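Local structure of endoglucanase A (Clostridium longisporum, 6Q1I) at residues L158-L163 against I282-S287; A231-Y236 against D267-T272; F241-S246 against E328-L333. The protein hydrolyses internal beta-1,4 linkages of barley beta-glucan, lichenan, carboxymethylcellulose and, as a further substrate, xylan, this chain being its family 5 catalytic domain. All blocks are in the same frame, centred on the assembly; numbering follows the deposited sequence.

Interaction 1 (L158-L163 against I282-S287). Unlike the reference sequence in segment 158-163: Q160 (reference Glu). Unlike the reference sequence in segment 282-287: Q284 (reference Glu).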
loop_
_atom_site.group_PDB
_atom_site.type_symbol
_atom_site.label_atom_id
_atom_site.label_comp_id
_atom_site.label_asym_id
_atom_site.label_seq_id
_atom_site.Cartn_x
_atom_site.Cartn_y
_atom_site.Cartn_z
ATOM N N LEU A 158 -1.852 -6.553 5.906
ATOM C CA LEU A 158 -3.207 -6.066 5.705
ATOM C C LEU A 158 -3.102 -4.653 5.148
ATOM O O LEU A 158 -2.061 -4.000 5.274
ATOM C CB LEU A 158 -3.984 -6.018 7.032
ATOM C CG LEU A 158 -4.264 -7.356 7.716
ATOM C CD1 LEU A 158 -4.776 -7.121 9.126
ATOM C CD2 LEU A 158 -5.252 -8.176 6.916
ATOM N N ASN A 159 -4.209 -4.169 4.573
ATOM C CA ASN A 159 -4.240 -2.874 3.901
ATOM C C ASN A 159 -4.736 -1.766 4.825
ATOM O O ASN A 159 -3.933 -1.048 5.426
ATOM C CB ASN A 159 -5.104 -2.987 2.643
ATOM C CG ASN A 159 -5.236 -1.685 1.920
ATOM O OD1 ASN A 159 -4.262 -0.936 1.793
ATOM N ND2 ASN A 159 -6.438 -1.396 1.439
ATOM N N GLN A 160 -6.052 -1.604 4.931
ATOM C CA GLN A 160 -6.672 -0.579 5.774
ATOM C C GLN A 160 -7.690 -1.231 6.697
ATOM O O GLN A 160 -8.881 -0.897 6.680
ATOM C CB GLN A 160 -7.322 0.503 4.911
ATOM C CG GLN A 160 -6.311 1.288 4.083
ATOM C CD GLN A 160 -6.927 2.428 3.301
ATOM O OE1 GLN A 160 -8.144 2.524 3.148
ATOM N NE2 GLN A 160 -6.087 3.285 2.798
ATOM N N PRO A 161 -7.244 -2.153 7.547
ATOM C CA PRO A 161 -8.193 -2.936 8.346
ATOM C C PRO A 161 -8.942 -2.051 9.333
ATOM O O PRO A 161 -8.336 -1.292 10.088
ATOM C CB PRO A 161 -7.293 -3.955 9.055
ATOM C CG PRO A 161 -5.964 -3.281 9.139
ATOM C CD PRO A 161 -5.847 -2.523 7.838
ATOM N N ARG A 162 -10.268 -2.163 9.333
ATOM C CA ARG A 162 -11.104 -1.218 10.062
ATOM C C ARG A 162 -12.503 -1.802 10.229
ATOM O O ARG A 162 -12.840 -2.829 9.634
ATOM C CB ARG A 162 -11.179 0.121 9.322
ATOM C CG ARG A 162 -11.886 0.022 7.965
ATOM C CD ARG A 162 -11.668 1.237 7.078
ATOM N NE ARG A 162 -12.435 1.154 5.834
ATOM C CZ ARG A 162 -12.018 0.559 4.714
ATOM N NH1 ARG A 162 -10.832 -0.028 4.651
ATOM N NH2 ARG A 162 -12.790 0.567 3.638
ATOM N N LEU A 163 -13.331 -1.108 11.026
ATOM C CA LEU A 163 -14.720 -1.516 11.268
ATOM C C LEU A 163 -15.609 -0.970 10.150
ATOM O O LEU A 163 -16.364 -0.005 10.316
ATOM C CB LEU A 163 -15.189 -1.034 12.637
ATOM C CG LEU A 163 -14.528 -1.667 13.863
ATOM C CD1 LEU A 163 -14.920 -0.906 15.133
ATOM C CD2 LEU A 163 -14.902 -3.142 14.005
ATOM N N ILE A 282 5.068 5.036 3.831
ATOM C CA ILE A 282 3.786 5.591 3.405
ATOM C C ILE A 282 3.402 4.832 2.135
ATOM O O ILE A 282 3.856 5.153 1.030
ATOM C CB ILE A 282 3.863 7.102 3.185
ATOM C CG1 ILE A 282 4.203 7.813 4.497
ATOM C CG2 ILE A 282 2.546 7.627 2.637
ATOM C CD1 ILE A 282 4.570 9.273 4.345
ATOM N N GLY A 283 2.575 3.793 2.289
ATOM C CA GLY A 283 2.291 2.902 1.181
ATOM C C GLY A 283 1.282 3.411 0.181
ATOM O O GLY A 283 1.148 2.817 -0.896
ATOM N N GLN A 284 0.571 4.490 0.516
ATOM C CA GLN A 284 -0.324 5.180 -0.409
ATOM C C GLN A 284 -0.311 6.665 -0.089
ATOM O O GLN A 284 -0.469 7.051 1.074
ATOM C CB GLN A 284 -1.777 4.689 -0.309
ATOM C CG GLN A 284 -1.988 3.217 -0.636
ATOM C CD GLN A 284 -3.434 2.738 -0.591
ATOM O OE1 GLN A 284 -3.696 1.543 -0.565
ATOM N NE2 GLN A 284 -4.359 3.657 -0.614
ATOM N N PHE A 285 -0.163 7.487 -1.128
ATOM C CA PHE A 285 -0.436 8.920 -1.081
ATOM C C PHE A 285 -0.794 9.352 -2.496
ATOM O O PHE A 285 -0.740 8.558 -3.437
ATOM C CB PHE A 285 0.723 9.734 -0.483
ATOM C CG PHE A 285 1.852 10.029 -1.440
ATOM C CD1 PHE A 285 2.645 9.015 -1.944
ATOM C CD2 PHE A 285 2.148 11.334 -1.796
ATOM C CE1 PHE A 285 3.699 9.291 -2.819
ATOM C CE2 PHE A 285 3.199 11.612 -2.664
ATOM C CZ PHE A 285 3.974 10.589 -3.165
ATOM N N GLY A 286 -1.143 10.615 -2.651
ATOM C CA GLY A 286 -1.477 11.150 -3.957
ATOM C C GLY A 286 -2.499 12.256 -3.829
ATOM O O GLY A 286 -2.921 12.627 -2.734
ATOM N N SER A 287 -2.874 12.795 -4.992
ATOM C CA SER A 287 -3.932 13.787 -5.099
ATOM C C SER A 287 -4.791 13.481 -6.318
ATOM O O SER A 287 -4.324 12.887 -7.297
ATOM C CB SER A 287 -3.375 15.208 -5.222
ATOM O OG SER A 287 -2.583 15.318 -6.388
HETATM O O HOH W 1 -6.294 1.082 -0.198
#
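N159 and Q284 face each other over a wide backbone separation: the nearest alpha carbons, those of N159 and G283, are 9.1 Å apart. Segment 158-163 is loop following strand 153-156, whereas 282-287 carries the C-terminal end of strand 280-285, so the gap is bridged by side chains and a water. N159 puts CG anti to its own N (chi1 178°); its side chain and that of Q284 cross at about a right angle, yet their amide planes are only 30° apart. N159 OD1 and Q284 OE1, both acceptors, stand 3.5 Å apart without bonding. What reconciles them is R73, which gives NH2 to N159 OD1 and NH1 to Q284 OE1. Water 1 adds a second link, accepting from N159 ND2 at 3.0 Å and donating to Q284 OE1 at 2.7 Å. Q160 lies just beyond the fourth strand and Q284 near the end of the seventh, the places of acid/base and nucleophile in a retaining family 5 TIM barrel. By similarity position 160 is the proton donor and 284 the nucleophile; both are glutamate in the reference sequence. Extended beyond CG, the two chains bring Q160 NE2 to 3.8 Å from Q284 NE2; the former is hydrogen-bonded to H234 ND1, the latter weakly to Y236 OH. Within its own segment, R162 NH1 donates to Q160 O at 2.9 Å, the acceptor oxygen lying near the guanidinium plane.

Interaction 2 (A231-Y236 against D267-T272); sequences ASVHAY and DSYLNT
In this beta/alpha barrel, helix 256-275 packs against the outside of the sheet, and Y269 is one of the residues through which it meets strand 229-234, the sixth strand. After that strand and the short helix 239-242 the chain forms helix 256-275, which leads into the parallel neighbour 280-285, so the contact lies inside a beta-alpha-beta crossover. The closest alpha carbons, of V233 and Y269, are 8.4 Å apart, and both side chains start out toward the opposite segment. V233 CG2 lies over the centre of one face of the Y269 ring, 4.2 Å above its plane. Two residues along the strand, A235 CB meets the phenol end of the same ring, 3.6 Å from Y269 OH and, as the apolar contact, 3.9 Å from Y269 CE2. Y269 keeps CG anti to its carbonyl carbon (chi1 -58°), a setting in which the ring leaves the helix and reaches the strand. I282 and M218 also touch this tyrosine. H234, between the two contacting strand residues, points its side chain away from the helix. Y269 OH also has a weak hydrogen bond with E265 OE2, while water 2 donates to H234 O at 2.8 Å and lies 3.0 Å from Y269 OH, joining the phenol to the strand backbone.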
loop_
_atom_site.group_PDB
_atom_site.type_symbol
_atom_site.label_atom_id
_atom_site.label_comp_id
_atom_site.label_asym_id
_atom_site.label_seq_id
_atom_site.Cartn_x
_atom_site.Cartn_y
_atom_site.Cartn_z
ATOM N N ALA A 231 6.234 -0.275 9.924
ATOM C CA ALA A 231 4.881 0.260 10.037
ATOM C C ALA A 231 4.401 0.788 8.684
ATOM O O ALA A 231 5.163 1.429 7.954
ATOM C CB ALA A 231 4.860 1.395 11.057
ATOM N N SER A 232 3.121 0.562 8.382
ATOM C CA SER A 232 2.471 1.053 7.172
ATOM C C SER A 232 1.406 2.082 7.540
ATOM O O SER A 232 0.490 1.785 8.312
ATOM C CB SER A 232 1.800 -0.106 6.424
ATOM O OG SER A 232 1.009 0.371 5.354
ATOM N N VAL A 233 1.497 3.277 6.953
ATOM C CA VAL A 233 0.413 4.249 6.989
ATOM C C VAL A 233 0.135 4.721 5.570
ATOM O O VAL A 233 0.993 4.652 4.686
ATOM C CB VAL A 233 0.673 5.456 7.925
ATOM C CG1 VAL A 233 0.841 5.001 9.360
ATOM C CG2 VAL A 233 1.886 6.250 7.477
ATOM N N HIS A 234 -1.093 5.192 5.360
ATOM C CA HIS A 234 -1.509 5.851 4.127
ATOM C C HIS A 234 -1.830 7.291 4.482
ATOM O O HIS A 234 -2.430 7.563 5.527
ATOM C CB HIS A 234 -2.718 5.140 3.523
ATOM C CG HIS A 234 -2.435 3.716 3.173
ATOM N ND1 HIS A 234 -3.421 2.816 2.848
ATOM C CD2 HIS A 234 -1.270 3.031 3.120
ATOM C CE1 HIS A 234 -2.880 1.634 2.620
ATOM N NE2 HIS A 234 -1.575 1.738 2.774
ATOM N N ALA A 235 -1.385 8.224 3.642
ATOM C CA ALA A 235 -1.464 9.640 4.014
ATOM C C ALA A 235 -1.707 10.469 2.749
ATOM O O ALA A 235 -0.794 11.039 2.137
ATOM C CB ALA A 235 -0.205 10.086 4.756
ATOM N N TYR A 236 -2.980 10.540 2.365
ATOM C CA TYR A 236 -3.435 11.378 1.258
ATOM C C TYR A 236 -3.593 12.791 1.812
ATOM O O TYR A 236 -4.695 13.276 2.080
ATOM C CB TYR A 236 -4.741 10.837 0.710
ATOM C CG TYR A 236 -4.630 9.506 0.002
ATOM C CD1 TYR A 236 -4.793 8.303 0.686
ATOM C CD2 TYR A 236 -4.381 9.447 -1.360
ATOM C CE1 TYR A 236 -4.718 7.098 0.029
ATOM C CE2 TYR A 236 -4.312 8.251 -2.023
ATOM C CZ TYR A 236 -4.471 7.075 -1.333
ATOM O OH TYR A 236 -4.418 5.885 -2.014
ATOM N N ASP A 267 7.058 14.426 10.400
ATOM C CA ASP A 267 7.815 14.267 11.641
ATOM C C ASP A 267 7.098 13.314 12.597
ATOM O O ASP A 267 7.733 12.475 13.247
ATOM C CB ASP A 267 7.998 15.619 12.347
ATOM C CG ASP A 267 9.067 16.502 11.720
ATOM O OD1 ASP A 267 9.852 16.036 10.871
ATOM O OD2 ASP A 267 9.114 17.687 12.118
ATOM N N SER A 268 5.774 13.448 12.718
ATOM C CA SER A 268 5.037 12.585 13.638
ATOM C C SER A 268 5.136 11.118 13.229
ATOM O O SER A 268 5.254 10.237 14.089
ATOM C CB SER A 268 3.577 13.035 13.774
ATOM O OG SER A 268 2.765 12.569 12.703
ATOM N N TYR A 269 5.135 10.833 11.924
ATOM C CA TYR A 269 5.298 9.452 11.478
ATOM C C TYR A 269 6.701 8.947 11.797
ATOM O O TYR A 269 6.868 7.883 12.405
ATOM C CB TYR A 269 5.031 9.338 9.976
ATOM C CG TYR A 269 3.656 9.788 9.510
ATOM C CD1 TYR A 269 2.570 9.851 10.385
ATOM C CD2 TYR A 269 3.451 10.169 8.196
ATOM C CE1 TYR A 269 1.323 10.267 9.952
ATOM C CE2 TYR A 269 2.202 10.573 7.750
ATOM C CZ TYR A 269 1.145 10.630 8.632
ATOM O OH TYR A 269 -0.097 11.041 8.199
ATOM N N LEU A 270 7.723 9.698 11.387
ATOM C CA LEU A 270 9.096 9.282 11.642
ATOM C C LEU A 270 9.310 9.037 13.123
ATOM O O LEU A 270 9.771 7.963 13.542
ATOM C CB LEU A 270 10.050 10.377 11.165
ATOM C CG LEU A 270 11.513 10.196 11.571
ATOM C CD1 LEU A 270 12.078 8.934 10.941
ATOM C CD2 LEU A 270 12.326 11.410 11.179
ATOM N N ASN A 271 8.970 10.032 13.936
ATOM C CA ASN A 271 9.387 10.021 15.326
ATOM C C ASN A 271 8.545 9.062 16.154
ATOM O O ASN A 271 9.066 8.411 17.065
ATOM C CB ASN A 271 9.351 11.440 15.901
ATOM C CG ASN A 271 10.318 12.393 15.194
ATOM O OD1 ASN A 271 11.229 11.970 14.493
ATOM N ND2 ASN A 271 10.107 13.683 15.375
ATOM N N THR A 272 7.252 8.937 15.854
ATOM C CA THR A 272 6.432 8.004 16.614
ATOM C C THR A 272 6.884 6.575 16.360
ATOM O O THR A 272 7.080 5.798 17.300
ATOM C CB THR A 272 4.949 8.155 16.273
ATOM O OG1 THR A 272 4.501 9.477 16.584
ATOM C CG2 THR A 272 4.129 7.159 17.081
HETATM O O HOH W 2 -2.426 9.233 7.742
#

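Interaction 3 (F241-S246 against E328-L333); sequences FAMDTS and ETFGLL
M243 and E328 bring the backbones closest, with alpha carbons 6.9 Å apart, where M243 has just left helical geometry at the end of helix 239-242 and E328 adopts positive phi (62°) in an irregular loop. The side chains of these two run alongside each other, pointing the same way. M243 has CG anti to its backbone N (chi1 -175°) and meets the glutamate through its methylene: M243 CG is 3.7 Å from E328 OE2, with M243 SD 4.0 Å from that same oxygen. This is van der Waals contact between a thioether chain and a carboxylate, but E328 is exposed and has two conformers, so contacts of OE2 hold for one of them and are less certain. The polar link rests on water 3, which donates to M243 O (2.8 Å) and accepts from E328 N (2.9 Å). With the E328 chain bent at chi2, the same water can also donate to OE2 in that conformer. F330 supplies the buried side. Its ring presents an edge to M243 CG, which lies near the ring plane 4.5 Å from F330 CZ, while A242 O is 4.0 Å from F330 CE1. F330 also meets the ring of Y236, planes about 50° apart, and its carbonyl accepts from W316 NE1. The contact therefore joins the loop after strand 229-234 to the one between strand 314-318 and helix 343-356, with I288, beyond strand 280-285, touching F330.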
loop_
_atom_site.group_PDB
_atom_site.type_symbol
_atom_site.label_atom_id
_atom_site.label_comp_id
_atom_site.label_asym_id
_atom_site.label_seq_id
_atom_site.Cartn_x
_atom_site.Cartn_y
_atom_site.Cartn_z
ATOM N N PHE A 241 -7.336 18.994 0.132
ATOM C CA PHE A 241 -6.769 19.187 -1.196
ATOM C C PHE A 241 -6.684 17.871 -1.952
ATOM O O PHE A 241 -7.109 17.777 -3.109
ATOM C CB PHE A 241 -5.366 19.793 -1.075
ATOM C CG PHE A 241 -4.645 19.912 -2.391
ATOM C CD1 PHE A 241 -4.822 21.024 -3.202
ATOM C CD2 PHE A 241 -3.811 18.898 -2.835
ATOM C CE1 PHE A 241 -4.172 21.118 -4.416
ATOM C CE2 PHE A 241 -3.161 18.995 -4.063
ATOM C CZ PHE A 241 -3.342 20.106 -4.849
ATOM N N ALA A 242 -6.138 16.844 -1.305
ATOM C CA ALA A 242 -5.720 15.627 -1.991
ATOM C C ALA A 242 -6.882 14.719 -2.383
ATOM O O ALA A 242 -6.825 14.068 -3.435
ATOM C CB ALA A 242 -4.737 14.858 -1.103
ATOM N N MET A 243 -7.931 14.643 -1.564
ATOM C CA MET A 243 -8.922 13.586 -1.738
ATOM C C MET A 243 -10.370 14.063 -1.669
ATOM O O MET A 243 -11.242 13.464 -2.299
ATOM C CB MET A 243 -8.657 12.496 -0.687
ATOM C CG MET A 243 -9.519 11.257 -0.781
ATOM S SD MET A 243 -8.785 9.887 0.146
ATOM C CE MET A 243 -8.190 10.684 1.603
ATOM N N ASP A 244 -10.651 15.122 -0.915
ATOM C CA ASP A 244 -12.036 15.496 -0.653
ATOM C C ASP A 244 -12.682 16.137 -1.878
ATOM O O ASP A 244 -12.068 16.953 -2.570
ATOM C CB ASP A 244 -12.100 16.456 0.537
ATOM C CG ASP A 244 -13.523 16.779 0.940
ATOM O OD1 ASP A 244 -14.250 15.847 1.315
ATOM O OD2 ASP A 244 -13.928 17.954 0.861
ATOM N N THR A 245 -13.941 15.762 -2.136
ATOM C CA THR A 245 -14.745 16.351 -3.203
ATOM C C THR A 245 -15.994 17.054 -2.677
ATOM O O THR A 245 -16.873 17.414 -3.471
ATOM C CB THR A 245 -15.156 15.280 -4.218
ATOM O OG1 THR A 245 -15.901 14.254 -3.552
ATOM C CG2 THR A 245 -13.936 14.672 -4.864
ATOM N N SER A 246 -16.096 17.252 -1.366
ATOM C CA SER A 246 -17.240 17.916 -0.761
ATOM C C SER A 246 -17.107 19.427 -0.930
ATOM O O SER A 246 -16.205 19.930 -1.606
ATOM C CB SER A 246 -17.332 17.558 0.719
ATOM O OG SER A 246 -16.418 18.339 1.467
ATOM N N GLU A 328 -11.505 10.240 -6.679
ATOM C CA GLU A 328 -10.556 9.125 -6.724
ATOM C C GLU A 328 -9.776 9.067 -8.035
ATOM O O GLU A 328 -9.327 7.999 -8.462
ATOM C CB GLU A 328 -11.240 7.791 -6.411
ATOM C CG GLU A 328 -11.858 7.756 -5.013
ATOM C CD GLU A 328 -10.811 7.740 -3.904
ATOM O OE1 GLU A 328 -10.124 6.709 -3.764
ATOM O OE2 GLU A 328 -10.666 8.756 -3.181
ATOM N N THR A 329 -9.565 10.221 -8.667
ATOM C CA THR A 329 -8.872 10.279 -9.954
ATOM C C THR A 329 -7.372 10.511 -9.749
ATOM O O THR A 329 -6.821 11.586 -10.007
ATOM C CB THR A 329 -9.504 11.352 -10.832
ATOM O OG1 THR A 329 -9.670 12.553 -10.064
ATOM C CG2 THR A 329 -10.836 10.866 -11.366
ATOM N N PHE A 330 -6.704 9.441 -9.306
ATOM C CA PHE A 330 -5.290 9.458 -8.954
ATOM C C PHE A 330 -4.377 9.031 -10.107
ATOM O O PHE A 330 -3.157 8.949 -9.930
ATOM C CB PHE A 330 -5.044 8.527 -7.751
ATOM C CG PHE A 330 -5.673 8.994 -6.450
ATOM C CD1 PHE A 330 -5.101 10.018 -5.721
ATOM C CD2 PHE A 330 -6.800 8.378 -5.938
ATOM C CE1 PHE A 330 -5.644 10.442 -4.531
ATOM C CE2 PHE A 330 -7.351 8.798 -4.739
ATOM C CZ PHE A 330 -6.767 9.825 -4.028
ATOM N N GLY A 331 -4.936 8.777 -11.287
ATOM C CA GLY A 331 -4.149 8.183 -12.353
ATOM C C GLY A 331 -3.029 9.088 -12.837
ATOM O O GLY A 331 -3.218 10.290 -13.048
ATOM N N LEU A 332 -1.860 8.480 -13.066
ATOM C CA LEU A 332 -0.710 9.177 -13.636
ATOM C C LEU A 332 -0.214 8.558 -14.934
ATOM O O LEU A 332 0.090 9.291 -15.881
ATOM C CB LEU A 332 0.453 9.249 -12.631
ATOM C CG LEU A 332 0.257 10.172 -11.432
ATOM C CD1 LEU A 332 1.515 10.176 -10.588
ATOM C CD2 LEU A 332 -0.114 11.599 -11.847
ATOM N N LEU A 333 -0.074 7.238 -14.996
ATOM C CA LEU A 333 0.335 6.542 -16.210
ATOM C C LEU A 333 -0.903 6.057 -16.955
ATOM O O LEU A 333 -1.704 5.303 -16.404
ATOM C CB LEU A 333 1.220 5.339 -15.877
ATOM C CG LEU A 333 1.626 4.481 -17.079
ATOM C CD1 LEU A 333 2.555 5.264 -18.002
ATOM C CD2 LEU A 333 2.278 3.185 -16.617
HETATM O O HOH W 3 -11.676 11.289 -3.934
#

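Overall arrangement
Following the chain, the loop after strand 153-156 opens interaction 1, which closes only at strand 280-285. Inside that span interaction 2 begins on strand 229-234 and closes on helix 256-275, so it is nested within interaction 1. Interaction 3 starts at helix 239-242, between the two segments of interaction 2, and closes in the loop after strand 314-318; it crosses both others. Interactions 1 and 2 share neighbouring strands, with A235 N bonded to Q284 O, and their centres lie 11 Å apart. Interaction 3 is tied to 282-287 by packing of G286 and S287 on A242 and F330. Together they join the barrel's catalytic end, its outer helical layer and its rim loops.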